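Local coordinates for protein glucosidase 2 subunit beta (PDB 4XQM) that binds mannose through the lectin (MRH) domain of this glucosidase II beta subunit, which recognises high-mannose N-glycans for glucose trimming in the endoplasmic reticulum, at residues V75-A78 with Q79-E82; K19-F22 with Y23-V26; A37-G41 with N42-Y46. All coordinates share one frame; numbering follows the deposited sequence.

Contact 1 of 3, residues V75-A78 with Q79-E82; sequences VLEA and QKCE. With MAN (alpha-D-mannopyranose), chain B.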
# COMPACT_ATOMS: atom_id res chain seq x y z
N VAL A 75 8.50 3.45 0.73
CA VAL A 75 8.13 2.28 1.49
C VAL A 75 9.11 2.12 2.64
O VAL A 75 10.32 2.12 2.42
CB VAL A 75 8.15 1.00 0.63
CG1 VAL A 75 7.89 -0.23 1.50
CG2 VAL A 75 7.12 1.08 -0.50
N LEU A 76 8.60 2.03 3.87
CA LEU A 76 9.44 1.80 5.04
C LEU A 76 9.05 0.48 5.69
O LEU A 76 7.88 0.23 5.97
CB LEU A 76 9.29 2.94 6.05
CG LEU A 76 10.27 2.94 7.22
CD1 LEU A 76 11.66 3.31 6.72
CD2 LEU A 76 9.83 3.90 8.33
N GLU A 77 10.05 -0.38 5.92
CA GLU A 77 9.82 -1.60 6.66
C GLU A 77 10.65 -1.51 7.93
O GLU A 77 11.67 -2.18 8.07
CB GLU A 77 10.21 -2.83 5.84
CG GLU A 77 9.79 -4.15 6.48
CD GLU A 77 10.14 -5.39 5.65
OE1 GLU A 77 10.69 -5.25 4.53
OE2 GLU A 77 9.85 -6.51 6.12
N ALA A 78 10.21 -0.65 8.85
CA ALA A 78 10.91 -0.45 10.11
C ALA A 78 10.86 -1.71 10.98
O ALA A 78 11.87 -2.09 11.60
CB ALA A 78 10.33 0.74 10.84
N GLN A 79 9.70 -2.35 11.04
CA GLN A 79 9.58 -3.63 11.73
C GLN A 79 9.38 -4.70 10.67
O GLN A 79 8.71 -4.44 9.67
CB GLN A 79 8.38 -3.63 12.69
CG GLN A 79 8.57 -2.78 13.94
CD GLN A 79 8.58 -1.28 13.65
OE1 GLN A 79 7.57 -0.71 13.23
NE2 GLN A 79 9.73 -0.65 13.86
N LYS A 80 9.97 -5.87 10.87
CA LYS A 80 9.90 -6.95 9.88
C LYS A 80 8.45 -7.24 9.46
O LYS A 80 7.58 -7.48 10.31
CB LYS A 80 10.56 -8.23 10.41
CG LYS A 80 10.55 -9.38 9.40
CD LYS A 80 11.03 -10.69 10.05
CE LYS A 80 12.49 -10.60 10.51
NZ LYS A 80 13.47 -10.66 9.38
N CYS A 81 8.22 -7.15 8.15
CA CYS A 81 6.94 -7.48 7.52
C CYS A 81 5.78 -6.59 7.90
O CYS A 81 4.61 -6.95 7.74
CB CYS A 81 6.63 -8.98 7.66
SG CYS A 81 7.73 -9.95 6.60
N GLU A 82 6.11 -5.39 8.38
CA GLU A 82 5.14 -4.33 8.59
C GLU A 82 5.58 -3.18 7.68
O GLU A 82 6.65 -2.60 7.88
CB GLU A 82 5.12 -3.89 10.06
CG GLU A 82 4.86 -5.03 11.07
CD GLU A 82 4.98 -4.58 12.53
OE1 GLU A 82 4.75 -3.38 12.81
OE2 GLU A 82 5.30 -5.42 13.39
C1 MAN B . 11.02 -10.54 1.87
C2 MAN B . 10.30 -9.33 1.79
C3 MAN B . 10.80 -8.47 2.96
C4 MAN B . 10.72 -9.27 4.29
C5 MAN B . 11.53 -10.57 4.15
C6 MAN B . 11.38 -11.50 5.33
O1 MAN B . 12.29 -9.95 1.77
O2 MAN B . 8.96 -9.61 1.96
O3 MAN B . 10.09 -7.26 3.02
O4 MAN B . 11.28 -8.53 5.34
O5 MAN B . 11.00 -11.26 3.03
O6 MAN B . 12.40 -12.50 5.22

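Contact 2 of 3, residues K19-F22 with Y23-V26; sequences KVVF and YENV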
# COMPACT_ATOMS: atom_id res chain seq x y z
N LYS A 19 3.17 -2.71 -5.66
CA LYS A 19 1.94 -2.42 -6.37
C LYS A 19 0.84 -2.17 -5.36
O LYS A 19 0.52 -3.06 -4.56
CB LYS A 19 1.57 -3.58 -7.28
CG LYS A 19 0.26 -3.43 -8.02
CD LYS A 19 0.07 -4.66 -8.91
CE LYS A 19 1.37 -5.02 -9.65
NZ LYS A 19 1.30 -6.33 -10.37
N VAL A 20 0.31 -0.95 -5.36
CA VAL A 20 -0.81 -0.60 -4.50
C VAL A 20 -2.05 -0.47 -5.36
O VAL A 20 -2.05 0.28 -6.34
CB VAL A 20 -0.59 0.74 -3.77
CG1 VAL A 20 -1.84 1.13 -2.97
CG2 VAL A 20 0.63 0.65 -2.84
N VAL A 21 -3.08 -1.24 -5.02
CA VAL A 21 -4.38 -1.09 -5.67
C VAL A 21 -5.39 -0.59 -4.63
O VAL A 21 -5.69 -1.29 -3.65
CB VAL A 21 -4.85 -2.41 -6.28
CG1 VAL A 21 -6.11 -2.15 -7.10
CG2 VAL A 21 -3.78 -2.98 -7.17
N PHE A 22 -5.90 0.62 -4.83
CA PHE A 22 -6.78 1.23 -3.82
C PHE A 22 -8.01 0.35 -3.54
O PHE A 22 -8.69 -0.10 -4.47
CB PHE A 22 -7.22 2.64 -4.23
CG PHE A 22 -6.10 3.66 -4.23
CD1 PHE A 22 -5.02 3.56 -3.36
CD2 PHE A 22 -6.16 4.75 -5.11
CE1 PHE A 22 -4.00 4.53 -3.37
CE2 PHE A 22 -5.16 5.71 -5.12
CZ PHE A 22 -4.08 5.61 -4.26
N TYR A 23 -8.25 0.08 -2.25
CA TYR A 23 -9.42 -0.67 -1.79
C TYR A 23 -9.43 -2.13 -2.23
O TYR A 23 -10.46 -2.81 -2.12
CB TYR A 23 -10.72 0.03 -2.20
CG TYR A 23 -10.89 1.41 -1.61
CD1 TYR A 23 -10.54 1.67 -0.29
CD2 TYR A 23 -11.39 2.45 -2.37
CE1 TYR A 23 -10.70 2.94 0.26
CE2 TYR A 23 -11.56 3.71 -1.83
CZ TYR A 23 -11.22 3.96 -0.53
OH TYR A 23 -11.38 5.22 -0.01
N GLU A 24 -8.29 -2.62 -2.70
CA GLU A 24 -8.18 -4.03 -3.05
C GLU A 24 -6.99 -4.66 -2.31
O GLU A 24 -7.18 -5.25 -1.24
CB GLU A 24 -8.12 -4.21 -4.58
CG GLU A 24 -9.47 -3.80 -5.21
CD GLU A 24 -9.55 -3.98 -6.72
OE1 GLU A 24 -8.57 -4.45 -7.34
OE2 GLU A 24 -10.61 -3.63 -7.29
N ASN A 25 -5.79 -4.54 -2.85
CA ASN A 25 -4.64 -5.18 -2.22
C ASN A 25 -3.32 -4.48 -2.49
O ASN A 25 -3.25 -3.60 -3.35
CB ASN A 25 -4.56 -6.65 -2.64
CG ASN A 25 -4.97 -6.86 -4.08
OD1 ASN A 25 -4.67 -6.03 -4.94
ND2 ASN A 25 -5.66 -7.96 -4.34
N VAL A 26 -2.30 -4.87 -1.74
CA VAL A 26 -0.94 -4.39 -1.95
C VAL A 26 -0.02 -5.58 -2.14
O VAL A 26 -0.13 -6.56 -1.40
CB VAL A 26 -0.43 -3.58 -0.75
CG1 VAL A 26 0.99 -3.12 -0.98
CG2 VAL A 26 -1.35 -2.37 -0.51

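Contact 3 of 3, residues A37-G41 with N42-Y46; sequences ASQEG and NVLKY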
# COMPACT_ATOMS: atom_id res chain seq x y z
N ALA A 37 -8.60 -3.42 4.48
CA ALA A 37 -9.40 -3.72 5.67
C ALA A 37 -10.22 -2.53 6.17
O ALA A 37 -11.41 -2.68 6.46
CB ALA A 37 -8.49 -4.24 6.79
N SER A 38 -9.58 -1.37 6.30
CA SER A 38 -10.25 -0.19 6.85
C SER A 38 -9.56 1.10 6.44
O SER A 38 -8.41 1.09 5.97
CB SER A 38 -10.29 -0.27 8.38
OG SER A 38 -8.97 -0.27 8.90
N GLN A 39 -10.25 2.22 6.63
CA GLN A 39 -9.65 3.52 6.35
C GLN A 39 -10.03 4.52 7.43
O GLN A 39 -11.18 4.58 7.86
CB GLN A 39 -10.07 4.05 4.98
CG GLN A 39 -9.45 5.41 4.64
CD GLN A 39 -9.83 5.89 3.26
OE1 GLN A 39 -10.49 5.17 2.51
NE2 GLN A 39 -9.42 7.11 2.92
N GLU A 40 -9.03 5.27 7.89
CA GLU A 40 -9.26 6.37 8.82
C GLU A 40 -8.54 7.58 8.24
O GLU A 40 -7.31 7.58 8.11
CB GLU A 40 -8.70 6.04 10.21
CG GLU A 40 -8.92 7.15 11.23
CD GLU A 40 -7.80 7.24 12.26
OE1 GLU A 40 -7.27 6.19 12.69
OE2 GLU A 40 -7.44 8.38 12.65
N GLY A 41 -9.31 8.61 7.89
CA GLY A 41 -8.72 9.76 7.22
C GLY A 41 -8.03 9.38 5.92
O GLY A 41 -8.63 8.70 5.07
N ASN A 42 -6.77 9.80 5.76
CA ASN A 42 -5.99 9.49 4.57
C ASN A 42 -5.28 8.15 4.68
O ASN A 42 -4.48 7.79 3.81
CB ASN A 42 -4.91 10.55 4.36
CG ASN A 42 -5.49 11.92 4.15
OD1 ASN A 42 -6.59 12.05 3.60
ND2 ASN A 42 -4.76 12.95 4.57
N VAL A 43 -5.56 7.41 5.74
CA VAL A 43 -4.79 6.21 6.03
C VAL A 43 -5.56 4.93 5.72
O VAL A 43 -6.59 4.64 6.34
CB VAL A 43 -4.32 6.23 7.49
CG1 VAL A 43 -3.56 4.96 7.81
CG2 VAL A 43 -3.46 7.47 7.74
N LEU A 44 -5.05 4.16 4.76
CA LEU A 44 -5.69 2.90 4.35
C LEU A 44 -4.92 1.73 4.95
O LEU A 44 -3.71 1.57 4.68
CB LEU A 44 -5.71 2.78 2.83
CG LEU A 44 -6.72 3.60 2.03
CD1 LEU A 44 -6.41 5.10 2.04
CD2 LEU A 44 -6.82 3.07 0.59
N LYS A 45 -5.60 0.89 5.73
CA LYS A 45 -4.95 -0.27 6.32
C LYS A 45 -5.22 -1.51 5.49
O LYS A 45 -6.38 -1.86 5.22
CB LYS A 45 -5.43 -0.50 7.76
CG LYS A 45 -5.02 0.63 8.71
CD LYS A 45 -5.44 0.32 10.15
CE LYS A 45 -4.97 1.40 11.10
NZ LYS A 45 -4.93 0.89 12.50
N TYR A 46 -4.14 -2.18 5.09
CA TYR A 46 -4.21 -3.45 4.38
C TYR A 46 -3.69 -4.53 5.32
O TYR A 46 -2.63 -4.36 5.94
CB TYR A 46 -3.37 -3.40 3.10
CG TYR A 46 -3.92 -2.53 2.00
CD1 TYR A 46 -3.79 -1.14 2.04
CD2 TYR A 46 -4.55 -3.09 0.90
CE1 TYR A 46 -4.30 -0.34 1.02
CE2 TYR A 46 -5.06 -2.31 -0.13
CZ TYR A 46 -4.93 -0.93 -0.06
OH TYR A 46 -5.44 -0.17 -1.09

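Contact 1 of 3, residues V75-A78 with Q79-E82
Leu76 only comes near Glu82, backbone to backbone, Leu76 O standing 3.6 Å from Glu82 O where the returning chain draws level with the strand. At Glu77 the side chain takes over. Its CG lies anti to the backbone N (chi1 -171°) and the chain runs on extended, which carries the carboxylate in between the turn and the sugar. OE2 accepts the backbone N-H of Cys81 on its anti lone pair, with Cys81 N at 2.7 Å from Glu77 OE2. The same oxygen takes the O4 hydroxyl of mannose, with MAN O4 2.6 Å from Glu77 OE2, while O3 goes to the other branch, MAN O3 to Glu77 OE1 also measuring 2.6 Å. Three donors thus fix the rotation of the carboxylate and would probably stabilise its negative charge. Near the root of this side chain, Glu77 CA gives a CA-H...O contact to Glu82 O at 3.5 Å. Ala78 turns the corner of the chain. The Gln79 side chain bends at chi2 (69°) and brings its amide back to this methyl, Gln79 NE2 lying 3.4 Å from Ala78 CB. The type II turn from Gln79 to Glu82 closes with Glu82 N to Gln79 O at 3.1 Å and presents the Cys81 N-H to Glu77. Cys81 SG, near C4 of the mannose, is disulfide-bonded to Cys52. Tyr16, Gln28, Arg58 and Tyr83 complete the polar grip on the sugar, and the whole loop links edge strand 71-77 to its antiparallel neighbour, strand 82-89, with Leu76 and Leu84 paired through their backbones.

Contact 2 of 3, residues K19-F22 with Y23-V26
The Glu24 carboxylate and the Asn25 amide both come up against Val21. Methyl CG1 of Val21 stands above the carboxylate plane, displaced to the OE1 side, with Val21 CG1 3.4 Å from Glu24 OE1; OE2 goes to a salt bridge with Lys5. The amide presents its oxygen end, Asn25 OD1 lying 3.9 Å from Val21 CB. Asn25 can do this because its CG sits between the backbone N and the carbonyl carbon (chi1 37°), laying the side chain alongside that of Val21. The third flat group, the Tyr23 ring, meets the Phe22 carbonyl carbon obliquely and forms an edge-to-face pair with Phe36; its OH has Gln39 as partner. Together these residues form the bend of a beta hairpin between strands 16-21 and 25-28. A type II turn from Val21 to Glu24 places Phe22 and Tyr23 at its corners, Tyr23 with the positive phi (66°) that the third position of such a turn requires. Glu24 N reaches Val21 O at 3.1 Å, arriving from above the carbonyl plane. Just beyond, Glu24 and Asn25 together face Val21 as a classic beta bulge, and Val21 N donates to Asn25 O at 2.9 Å. The regular ladder starts at the non-hydrogen-bonded pair Val20 and Val26, where Val20 CG2 and Val26 CG1 touch at 4.2 Å. Val26 CA also approaches Lys19 O at 3.3 Å in a CA-H...O contact. On the face that carries Val20 and Val26 the hairpin lies against strand 82-89, Val20 resting on Met87 and Val26 on Ile85, and Phe22 too reaches Met87.

Contact 3 of 3, residues A37-G41 with N42-Y46
Glu40 and Val43 clasp the end of this hairpin with two backbone hydrogen bonds, Glu40 N to Val43 O and Val43 N to Glu40 O, each 3.0 Å long. The second comes to the carbonyl from well above its plane, in keeping with the tight turn between the two residues. Further along, Lys45 N bonds to Ser38 O at 2.8 Å. Lys45 O is shared: Ala37 N binds it at 2.8 Å and Ser38 N only weakly at 3.4 Å. Two residues facing one in this way make a classic beta bulge, and it sits in a beta hairpin with a two-residue loop, joining strands 31-40 and 43-48. The hairpin reverses through a type II' turn from Glu40 to Val43, in which Gly41 takes the positive phi (59°) and strongly negative psi (-129°) of the second position. One side-chain bond braces that reversal: Gln39, fully extended, reaches along its own strand to place NE2 2.8 Å from Gly41 O. Its OE1 is held by Tyr23 OH, so both ends of the amide have a partner. The remaining contacts are van der Waals ones. Leu44 CD1 lies over the face of that amide, 3.7 Å from Gln39 CD, the two side chains running side by side and pointing the same way. Across the other face of the sheet Ser38 OG rests on the aliphatic part of Lys45, 3.7 Å from Lys45 CB. Val43 lies on that face too and packs on Ile61 and Thr63 of strand 59-66, whereas Leu44 reaches Val64 and Tyr46 touches Val62.

Contacts 2 and 3 are both tight hairpin ends carrying a classic bulge, and they touch, their centres about 11 Å apart. Tyr23 OH and Gln39 OE1 are 2.7 Å apart and Tyr46 OH lies 2.8 Å from Val21 O, probable hydrogen bonds that tie one hairpin to the other; Val26 also packs on Tyr46. Contact 2 is the more buried, valine-lined and close to the chain's centre, while contact 3 is largely at the surface and held mainly by backbone bonds. Contact 1, about 17 Å from either by centres, belongs to the same sheet but is a surface loop whose chemistry centres on a carboxylate turned to sugar.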